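PDB 4CIT: vanadium-dependent haloperoxidase from Zobellia galactanivorans, which probably uses a bound vanadate ion to catalyse the oxidation of iodide by hydrogen peroxide, as a bacterial member of the vanadium haloperoxidases. Local coordinates for residues 257-262 with 418-423; 400-405 with 411-416; 136-141 with 147-152. All blocks are in the same frame, centred on the assembly; numbering follows the deposited sequence.

Interaction 1. Residues 257-262 with 418-423; sequences SEEIQI and RMYGGI. With VO4 (vanadate ion), chain D.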
loop_
_atom_site.group_PDB
_atom_site.type_symbol
_atom_site.label_atom_id
_atom_site.label_comp_id
_atom_site.label_asym_id
_atom_site.label_seq_id
_atom_site.Cartn_x
_atom_site.Cartn_y
_atom_site.Cartn_z
ATOM N N SER A 257 -23.514 16.124 -2.039
ATOM C CA SER A 257 -23.753 15.020 -1.104
ATOM C C SER A 257 -22.464 14.500 -0.504
ATOM O O SER A 257 -21.408 14.522 -1.116
ATOM C CB SER A 257 -24.611 13.936 -1.733
ATOM O OG SER A 257 -23.865 12.885 -2.299
ATOM N N GLU A 258 -22.561 14.096 0.729
ATOM C CA GLU A 258 -21.427 13.590 1.439
ATOM C C GLU A 258 -20.900 12.335 0.743
ATOM O O GLU A 258 -19.667 12.090 0.722
ATOM C CB GLU A 258 -21.849 13.352 2.853
ATOM C CG GLU A 258 -20.853 12.663 3.775
ATOM C CD GLU A 258 -19.689 13.516 4.217
ATOM O OE1 GLU A 258 -19.412 14.537 3.552
ATOM O OE2 GLU A 258 -19.045 13.132 5.240
ATOM N N GLU A 259 -21.792 11.568 0.101
ATOM C CA GLU A 259 -21.364 10.303 -0.538
ATOM C C GLU A 259 -20.421 10.509 -1.662
ATOM O O GLU A 259 -19.440 9.754 -1.893
ATOM C CB GLU A 259 -22.582 9.552 -1.031
ATOM C CG GLU A 259 -23.444 8.969 0.059
ATOM C CD GLU A 259 -24.364 9.961 0.720
ATOM O OE1 GLU A 259 -24.498 11.112 0.263
ATOM O OE2 GLU A 259 -24.943 9.564 1.699
ATOM N N ILE A 260 -20.654 11.594 -2.410
ATOM C CA ILE A 260 -19.804 11.897 -3.479
ATOM C C ILE A 260 -18.433 12.361 -2.966
ATOM O O ILE A 260 -17.387 11.968 -3.500
ATOM C CB ILE A 260 -20.362 12.994 -4.382
ATOM C CG1 ILE A 260 -21.520 12.454 -5.157
ATOM C CG2 ILE A 260 -19.343 13.436 -5.397
ATOM C CD1 ILE A 260 -22.083 13.536 -6.080
ATOM N N GLN A 261 -18.425 13.118 -1.893
ATOM C CA GLN A 261 -17.129 13.535 -1.240
ATOM C C GLN A 261 -16.325 12.341 -0.763
ATOM O O GLN A 261 -15.118 12.328 -0.874
ATOM C CB GLN A 261 -17.391 14.358 0.036
ATOM C CG GLN A 261 -17.966 15.735 -0.191
ATOM C CD GLN A 261 -18.208 16.496 1.106
ATOM O OE1 GLN A 261 -17.321 16.623 1.974
ATOM N NE2 GLN A 261 -19.447 17.017 1.257
ATOM N N ILE A 262 -17.016 11.356 -0.219
ATOM C CA ILE A 262 -16.371 10.129 0.345
ATOM C C ILE A 262 -15.814 9.330 -0.807
ATOM O O ILE A 262 -14.669 8.903 -0.788
ATOM C CB ILE A 262 -17.337 9.359 1.224
ATOM C CG1 ILE A 262 -17.592 10.172 2.543
ATOM C CG2 ILE A 262 -16.840 7.911 1.395
ATOM C CD1 ILE A 262 -18.684 9.618 3.482
ATOM N N ARG A 418 -16.502 2.685 -2.093
ATOM C CA ARG A 418 -16.606 1.954 -3.361
ATOM C C ARG A 418 -18.046 1.621 -3.783
ATOM O O ARG A 418 -18.254 1.440 -4.973
ATOM C CB ARG A 418 -15.754 0.686 -3.346
ATOM C CG ARG A 418 -14.360 0.945 -2.792
ATOM C CD ARG A 418 -13.599 2.065 -3.461
ATOM N NE ARG A 418 -13.017 1.626 -4.770
ATOM C CZ ARG A 418 -12.571 2.408 -5.732
ATOM N NH1 ARG A 418 -12.635 3.728 -5.664
ATOM N NH2 ARG A 418 -11.997 1.846 -6.852
ATOM N N MET A 419 -18.959 1.581 -2.821
ATOM C CA MET A 419 -20.394 1.430 -3.099
ATOM C C MET A 419 -20.925 2.752 -3.578
ATOM O O MET A 419 -21.599 2.804 -4.663
ATOM C CB MET A 419 -21.158 0.958 -1.851
ATOM C CG MET A 419 -22.668 0.992 -2.065
ATOM S SD MET A 419 -23.324 -0.084 -3.348
ATOM C CE MET A 419 -22.596 -1.647 -2.741
ATOM N N TYR A 420 -20.572 3.831 -2.860
ATOM C CA TYR A 420 -20.977 5.177 -3.350
ATOM C C TYR A 420 -20.408 5.444 -4.684
ATOM O O TYR A 420 -21.008 6.183 -5.474
ATOM C CB TYR A 420 -20.499 6.253 -2.411
ATOM C CG TYR A 420 -20.918 6.099 -0.950
ATOM C CD1 TYR A 420 -22.119 5.507 -0.606
ATOM C CD2 TYR A 420 -20.153 6.675 0.086
ATOM C CE1 TYR A 420 -22.537 5.411 0.734
ATOM C CE2 TYR A 420 -20.552 6.569 1.422
ATOM C CZ TYR A 420 -21.720 5.962 1.730
ATOM O OH TYR A 420 -22.170 5.884 3.028
ATOM N N GLY A 421 -19.210 4.889 -4.950
ATOM C CA GLY A 421 -18.583 5.120 -6.208
ATOM C C GLY A 421 -19.129 4.384 -7.432
ATOM O O GLY A 421 -18.767 4.761 -8.582
ATOM N N GLY A 422 -19.962 3.370 -7.226
ATOM C CA GLY A 422 -20.618 2.607 -8.308
ATOM C C GLY A 422 -19.779 1.602 -8.985
ATOM O O GLY A 422 -20.135 1.142 -10.056
ATOM N N ILE A 423 -18.641 1.212 -8.350
ATOM C CA ILE A 423 -17.697 0.311 -8.994
ATOM C C ILE A 423 -17.524 -1.064 -8.344
ATOM O O ILE A 423 -16.859 -1.916 -8.876
ATOM C CB ILE A 423 -16.308 0.984 -9.266
ATOM C CG1 ILE A 423 -15.536 1.206 -7.981
ATOM C CG2 ILE A 423 -16.524 2.226 -10.126
ATOM C CD1 ILE A 423 -15.955 2.367 -7.153
HETATM O O2 VO4 D . -11.831 -1.081 -4.594
#

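Interaction 2. Residues 400-405 with 411-416; sequences PIRSFK and ADEAAI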
loop_
_atom_site.group_PDB
_atom_site.type_symbol
_atom_site.label_atom_id
_atom_site.label_comp_id
_atom_site.label_asym_id
_atom_site.label_seq_id
_atom_site.Cartn_x
_atom_site.Cartn_y
_atom_site.Cartn_z
ATOM N N PRO A 400 -10.180 17.935 0.423
ATOM C CA PRO A 400 -10.143 18.474 1.739
ATOM C C PRO A 400 -9.581 17.465 2.751
ATOM O O PRO A 400 -9.235 16.329 2.370
ATOM C CB PRO A 400 -11.603 18.709 2.111
ATOM C CG PRO A 400 -12.348 17.769 1.190
ATOM C CD PRO A 400 -11.518 17.435 0.023
ATOM N N ILE A 401 -9.491 17.918 4.006
ATOM C CA ILE A 401 -9.123 17.042 5.134
ATOM C C ILE A 401 -10.403 16.308 5.543
ATOM O O ILE A 401 -11.487 16.875 5.655
ATOM C CB ILE A 401 -8.583 17.856 6.343
ATOM C CG1 ILE A 401 -7.283 18.546 5.912
ATOM C CG2 ILE A 401 -8.359 17.058 7.618
ATOM C CD1 ILE A 401 -6.775 19.571 6.883
ATOM N N ARG A 402 -10.282 15.055 5.890
ATOM C CA ARG A 402 -11.375 14.340 6.598
ATOM C C ARG A 402 -10.833 13.789 7.883
ATOM O O ARG A 402 -9.636 13.427 7.933
ATOM C CB ARG A 402 -12.008 13.214 5.738
ATOM C CG ARG A 402 -12.682 13.638 4.429
ATOM C CD ARG A 402 -13.404 12.517 3.704
ATOM N NE ARG A 402 -14.429 11.844 4.454
ATOM C CZ ARG A 402 -15.660 12.352 4.700
ATOM N NH1 ARG A 402 -16.047 13.530 4.169
ATOM N NH2 ARG A 402 -16.539 11.671 5.419
ATOM N N SER A 403 -11.671 13.788 8.926
ATOM C CA SER A 403 -11.262 13.412 10.294
ATOM C C SER A 403 -11.833 12.046 10.613
ATOM O O SER A 403 -12.927 11.732 10.149
ATOM C CB SER A 403 -11.763 14.484 11.248
ATOM O OG SER A 403 -10.953 15.677 10.943
ATOM N N PHE A 404 -11.127 11.279 11.438
ATOM C CA PHE A 404 -11.531 9.942 11.809
ATOM C C PHE A 404 -11.319 9.666 13.261
ATOM O O PHE A 404 -10.438 10.269 13.905
ATOM C CB PHE A 404 -10.695 8.900 10.975
ATOM C CG PHE A 404 -10.964 9.030 9.525
ATOM C CD1 PHE A 404 -12.105 8.504 8.984
ATOM C CD2 PHE A 404 -10.122 9.719 8.710
ATOM C CE1 PHE A 404 -12.387 8.670 7.604
ATOM C CE2 PHE A 404 -10.375 9.823 7.331
ATOM C CZ PHE A 404 -11.547 9.292 6.787
ATOM N N LYS A 405 -12.158 8.794 13.822
ATOM C CA LYS A 405 -12.039 8.511 15.245
ATOM C C LYS A 405 -11.123 7.335 15.499
ATOM O O LYS A 405 -10.735 7.061 16.702
ATOM C CB LYS A 405 -13.389 8.211 15.861
ATOM C CG LYS A 405 -14.395 9.328 15.615
ATOM C CD LYS A 405 -15.557 9.269 16.618
ATOM C CE LYS A 405 -16.561 10.394 16.352
ATOM N NZ LYS A 405 -15.907 11.724 16.561
ATOM N N ALA A 411 -10.933 2.769 7.588
ATOM C CA ALA A 411 -11.051 1.618 6.693
ATOM C C ALA A 411 -12.502 1.332 6.264
ATOM O O ALA A 411 -12.779 0.978 5.101
ATOM C CB ALA A 411 -10.507 0.325 7.349
ATOM N N ASP A 412 -13.421 1.422 7.224
ATOM C CA ASP A 412 -14.824 1.246 6.932
ATOM C C ASP A 412 -15.345 2.275 5.933
ATOM O O ASP A 412 -16.121 1.941 5.017
ATOM C CB ASP A 412 -15.676 1.331 8.173
ATOM C CG ASP A 412 -15.556 0.043 9.054
ATOM O OD1 ASP A 412 -15.055 -1.005 8.558
ATOM O OD2 ASP A 412 -15.946 0.196 10.229
ATOM N N GLU A 413 -14.861 3.512 6.056
ATOM C CA GLU A 413 -15.221 4.536 5.097
ATOM C C GLU A 413 -14.615 4.243 3.749
ATOM O O GLU A 413 -15.244 4.418 2.683
ATOM C CB GLU A 413 -14.864 5.966 5.643
ATOM C CG GLU A 413 -15.315 7.055 4.721
ATOM C CD GLU A 413 -15.014 8.437 5.197
ATOM O OE1 GLU A 413 -15.656 8.916 6.173
ATOM O OE2 GLU A 413 -14.107 9.006 4.569
ATOM N N ALA A 414 -13.364 3.849 3.702
ATOM C CA ALA A 414 -12.699 3.555 2.422
ATOM C C ALA A 414 -13.473 2.417 1.673
ATOM O O ALA A 414 -13.643 2.502 0.439
ATOM C CB ALA A 414 -11.246 3.166 2.613
ATOM N N ALA A 415 -13.922 1.430 2.434
ATOM C CA ALA A 415 -14.646 0.282 1.863
ATOM C C ALA A 415 -16.025 0.710 1.302
ATOM O O ALA A 415 -16.279 0.489 0.135
ATOM C CB ALA A 415 -14.751 -0.769 2.910
ATOM N N ILE A 416 -16.803 1.441 2.069
ATOM C CA ILE A 416 -18.123 1.877 1.588
ATOM C C ILE A 416 -18.034 2.944 0.518
ATOM O O ILE A 416 -18.967 3.055 -0.281
ATOM C CB ILE A 416 -19.063 2.319 2.739
ATOM C CG1 ILE A 416 -20.560 2.238 2.293
ATOM C CG2 ILE A 416 -18.761 3.700 3.289
ATOM C CD1 ILE A 416 -21.033 0.833 2.040
HETATM O O HOH W 1 -14.698 10.804 8.229
#

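Interaction 3. Residues 136-141 with 147-152; sequences SLYMVW and VLFSDS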
loop_
_atom_site.group_PDB
_atom_site.type_symbol
_atom_site.label_atom_id
_atom_site.label_comp_id
_atom_site.label_asym_id
_atom_site.label_seq_id
_atom_site.Cartn_x
_atom_site.Cartn_y
_atom_site.Cartn_z
ATOM N N SER A 136 20.952 16.235 -2.300
ATOM C CA SER A 136 20.804 17.403 -1.546
ATOM C C SER A 136 21.028 17.139 -0.080
ATOM O O SER A 136 21.620 17.967 0.597
ATOM C CB SER A 136 19.430 18.056 -1.823
ATOM O OG SER A 136 18.492 17.249 -1.092
ATOM N N LEU A 137 20.629 15.975 0.393
ATOM C CA LEU A 137 20.926 15.521 1.783
ATOM C C LEU A 137 22.387 15.166 1.926
ATOM O O LEU A 137 23.082 15.575 2.895
ATOM C CB LEU A 137 20.096 14.290 2.106
ATOM C CG LEU A 137 18.616 14.627 2.339
ATOM C CD1 LEU A 137 17.826 13.324 2.490
ATOM C CD2 LEU A 137 18.497 15.444 3.599
ATOM N N TYR A 138 22.899 14.464 0.948
ATOM C CA TYR A 138 24.288 14.086 1.012
ATOM C C TYR A 138 25.190 15.370 1.151
ATOM O O TYR A 138 26.221 15.398 1.838
ATOM C CB TYR A 138 24.737 13.352 -0.273
ATOM C CG TYR A 138 24.390 11.892 -0.371
ATOM C CD1 TYR A 138 23.495 11.282 0.498
ATOM C CD2 TYR A 138 24.946 11.140 -1.397
ATOM C CE1 TYR A 138 23.289 9.899 0.409
ATOM C CE2 TYR A 138 24.641 9.749 -1.556
ATOM C CZ TYR A 138 23.833 9.168 -0.625
ATOM O OH TYR A 138 23.532 7.807 -0.782
ATOM N N MET A 139 24.860 16.372 0.400
ATOM C CA MET A 139 25.724 17.558 0.398
ATOM C C MET A 139 25.815 18.179 1.777
ATOM O O MET A 139 26.911 18.566 2.244
ATOM C CB MET A 139 25.205 18.600 -0.684
ATOM C CG MET A 139 26.033 19.816 -0.712
ATOM S SD MET A 139 25.233 21.082 -1.870
ATOM C CE MET A 139 25.510 20.172 -3.297
ATOM N N VAL A 140 24.711 18.207 2.542
ATOM C CA VAL A 140 24.739 18.801 3.855
ATOM C C VAL A 140 25.478 17.858 4.791
ATOM O O VAL A 140 26.290 18.270 5.632
ATOM C CB VAL A 140 23.316 19.000 4.387
ATOM C CG1 VAL A 140 23.365 19.379 5.887
ATOM C CG2 VAL A 140 22.680 20.128 3.612
ATOM N N TRP A 141 25.195 16.553 4.670
ATOM C CA TRP A 141 25.837 15.619 5.596
ATOM C C TRP A 141 27.345 15.592 5.417
ATOM O O TRP A 141 28.084 15.562 6.438
ATOM C CB TRP A 141 25.291 14.202 5.340
ATOM C CG TRP A 141 23.879 14.003 5.737
ATOM C CD1 TRP A 141 23.153 14.718 6.613
ATOM C CD2 TRP A 141 22.978 12.967 5.196
ATOM N NE1 TRP A 141 21.828 14.213 6.655
ATOM C CE2 TRP A 141 21.718 13.145 5.809
ATOM C CE3 TRP A 141 23.133 11.967 4.244
ATOM C CZ2 TRP A 141 20.625 12.293 5.547
ATOM C CZ3 TRP A 141 22.034 11.078 3.993
ATOM C CH2 TRP A 141 20.791 11.286 4.639
ATOM N N VAL A 147 33.820 12.138 7.199
ATOM C CA VAL A 147 34.200 10.786 7.578
ATOM C C VAL A 147 32.990 9.964 8.088
ATOM O O VAL A 147 32.786 8.832 7.594
ATOM C CB VAL A 147 35.336 10.721 8.575
ATOM C CG1 VAL A 147 35.557 9.262 8.949
ATOM C CG2 VAL A 147 36.609 11.302 7.862
ATOM N N LEU A 148 32.179 10.543 8.978
ATOM C CA LEU A 148 30.987 9.892 9.445
ATOM C C LEU A 148 30.035 9.609 8.249
ATOM O O LEU A 148 29.400 8.519 8.186
ATOM C CB LEU A 148 30.292 10.749 10.461
ATOM C CG LEU A 148 29.017 10.141 11.037
ATOM C CD1 LEU A 148 29.308 8.829 11.752
ATOM C CD2 LEU A 148 28.359 11.151 11.974
ATOM N N PHE A 149 29.882 10.576 7.368
ATOM C CA PHE A 149 29.030 10.434 6.194
ATOM C C PHE A 149 29.506 9.327 5.297
ATOM O O PHE A 149 28.734 8.422 4.977
ATOM C CB PHE A 149 28.936 11.732 5.397
ATOM C CG PHE A 149 28.427 11.560 3.988
ATOM C CD1 PHE A 149 27.073 11.244 3.771
ATOM C CD2 PHE A 149 29.261 11.644 2.871
ATOM C CE1 PHE A 149 26.596 11.078 2.471
ATOM C CE2 PHE A 149 28.779 11.374 1.580
ATOM C CZ PHE A 149 27.446 11.170 1.406
ATOM N N SER A 150 30.799 9.320 4.976
ATOM C CA SER A 150 31.352 8.310 4.121
ATOM C C SER A 150 31.152 6.854 4.655
ATOM O O SER A 150 30.728 5.908 3.900
ATOM C CB SER A 150 32.873 8.551 3.932
ATOM O OG SER A 150 33.309 7.563 2.997
ATOM N N ASP A 151 31.458 6.666 5.942
ATOM C CA ASP A 151 31.420 5.322 6.562
ATOM C C ASP A 151 29.980 4.879 6.667
ATOM O O ASP A 151 29.653 3.706 6.428
ATOM C CB ASP A 151 32.054 5.316 7.954
ATOM C CG ASP A 151 33.633 5.488 7.880
ATOM O OD1 ASP A 151 34.202 5.184 6.839
ATOM O OD2 ASP A 151 34.204 5.902 8.852
ATOM N N SER A 152 29.116 5.828 7.021
ATOM C CA SER A 152 27.684 5.518 7.173
ATOM C C SER A 152 26.989 5.186 5.839
ATOM O O SER A 152 26.180 4.186 5.703
ATOM C CB SER A 152 26.951 6.619 7.942
ATOM O OG SER A 152 27.561 6.892 9.162
#

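Interaction 1. Residues 257-262 with 418-423
Glu259 and Tyr420 carry this contact, where the first turns of helix 258-266 rest against the last turn of helix 407-420. Ser257 is the N-cap of helix 258-266: its OG takes a weak capping bond from Ile260 N and gives a hydrogen bond to OE1 of Glu259, 3.2 Å away, on that oxygen's anti lone pair. Glu259 then lays its aliphatic part over the tyrosine ring. A chi1 of -71°, with CG anti to the carbonyl carbon, sets CG directly above the ring, 3.6 Å from the Tyr420 centroid and 7° off the normal, a well-centred CH-pi contact; the bend at chi2 then turns the carboxylate back toward Ser257. The carboxylate stands almost perpendicular to that ring, and OE1 also lies close to OE1 of Glu253, which may favour protonation of one of the two. One turn on, Ile262 comes to the ring edge rather than its face: CG2 sits in the ring plane, 3.8 Å from Tyr420 CD2. The tyrosine is thus met by one helix from above and at its rim. Beyond it the chain leaves the helix through a Schellman motif, Gly422 having the positive phi that favours glycine. Arg418 takes no part in the tyrosine packing. Its NE gives a hydrogen bond of 3.0 Å to O2 of vanadate, Ile423 CD1 lies over its guanidinium face, and NH1 pairs with Asp267, just past helix 258-266. Ser366 OG and His368 ND1 also hydrogen-bond vanadate, in a pocket that includes Lys332, Arg339 and His424, the arginine- and histidine-lined oxyanion site characteristic of the PAP2 superfamily.

Interaction 2. Residues 400-405 with 411-416
The Phe404 ring and the Arg402 guanidinium both present an edge to the carboxylate of Glu413. At the ring's edge, and in its plane, lies Glu413 CD, with OE2 3.4 Å from Phe404 CZ; the ring and carboxylate planes are 58° apart, and the ring also meets that of Phe389. At the guanidinium edge, Glu413 OE1 lies in the plane of the group. Arg402 and Phe404 belong to strand 402-404, which pairs with 389-391 in a small antiparallel two-stranded sheet within the PAP2 region, and the contact ties this sheet to helix 407-420, which follows it in the chain. Having alternate positions on the strand, the two side chains point the same way, toward the helix. Glu413 reaches them because its CG is anti to the backbone N (chi1 -176°) and its chain runs straight on beyond. The grip is side-on and bidentate: Arg402 NE donates to Glu413 OE2 at 2.9 Å, while NH2 donates to OE1 at 3.0 Å along a nearly straight path of 169°. The planes do not coincide, however. OE2 is met on its syn side but somewhat out of the carboxylate plane, and OE1 is approached from well above it. Arg402 NH2 has a second acidic partner in Glu258, with which it forms a salt bridge, so one positive charge is shared between two carboxylates. OE2 is held further by Trp266 NE1, a residue of helix 258-266, which brings a third element onto the same glutamate. On the strand side a water molecule completes the join, donating to Ser403 O at 2.8 Å and to Glu413 OE1 at 3.0 Å.

Interaction 3. Residues 136-141 with 147-152
Trp141 and Phe149 bring the two helical segments closest, their CA atoms 6.1 Å apart, just where helix 128-144 gives way to helix 146-167. No hydrogen bond crosses between the segments; aromatic packing does the work. Phe149 reaches back to the preceding helix because chi1 of 163° points CG away from its own amide nitrogen, and its ring edge drives into the face of Tyr138. The pair is T-shaped, with centroids 5.0 Å apart and planes at 66°, and the nearest approach is Phe149 CZ to Tyr138 CG at 3.6 Å, offset toward the rim. The contact packs two consecutive helices, separated by a one-residue break, against each other far from the vanadate. Phe149 CD1 also packs on Trp141 CB at 3.8 Å, while its CE1 meets the indole edge near CE3. Replacing Tyr138 by an alanine would probably open a gap beside Phe149 CZ and leave that ring freer to turn. Helix 108-123 backs the group, Val114 touching Tyr138 and Leu110 touching Trp141. On the second helix Ser152 OG folds back to Leu148 O at 2.6 Å, approaching the carbonyl from the face opposite Ser152 N.

Interactions 1 and 2 are neighbours, both built on helix 407-420, and they touch: Ile262 packs on both Arg402 and Glu413. Each is partly buried, but their chemistry differs: interaction 1 is CH-pi and apolar across its segments, with no hydrogen bond between them, whereas interaction 2 is a salt bridge with a bridging water. Interaction 1 also reaches the vanadate through Arg418, whereas the Glu413 side chain of interaction 2 lies about 13 Å from a vanadate. Interaction 3 stands apart, its centre about 48 Å from that of interaction 1, across the centre of the chain. Its touching residues are more buried, and it joins adjacent helices purely by aromatic and apolar packing.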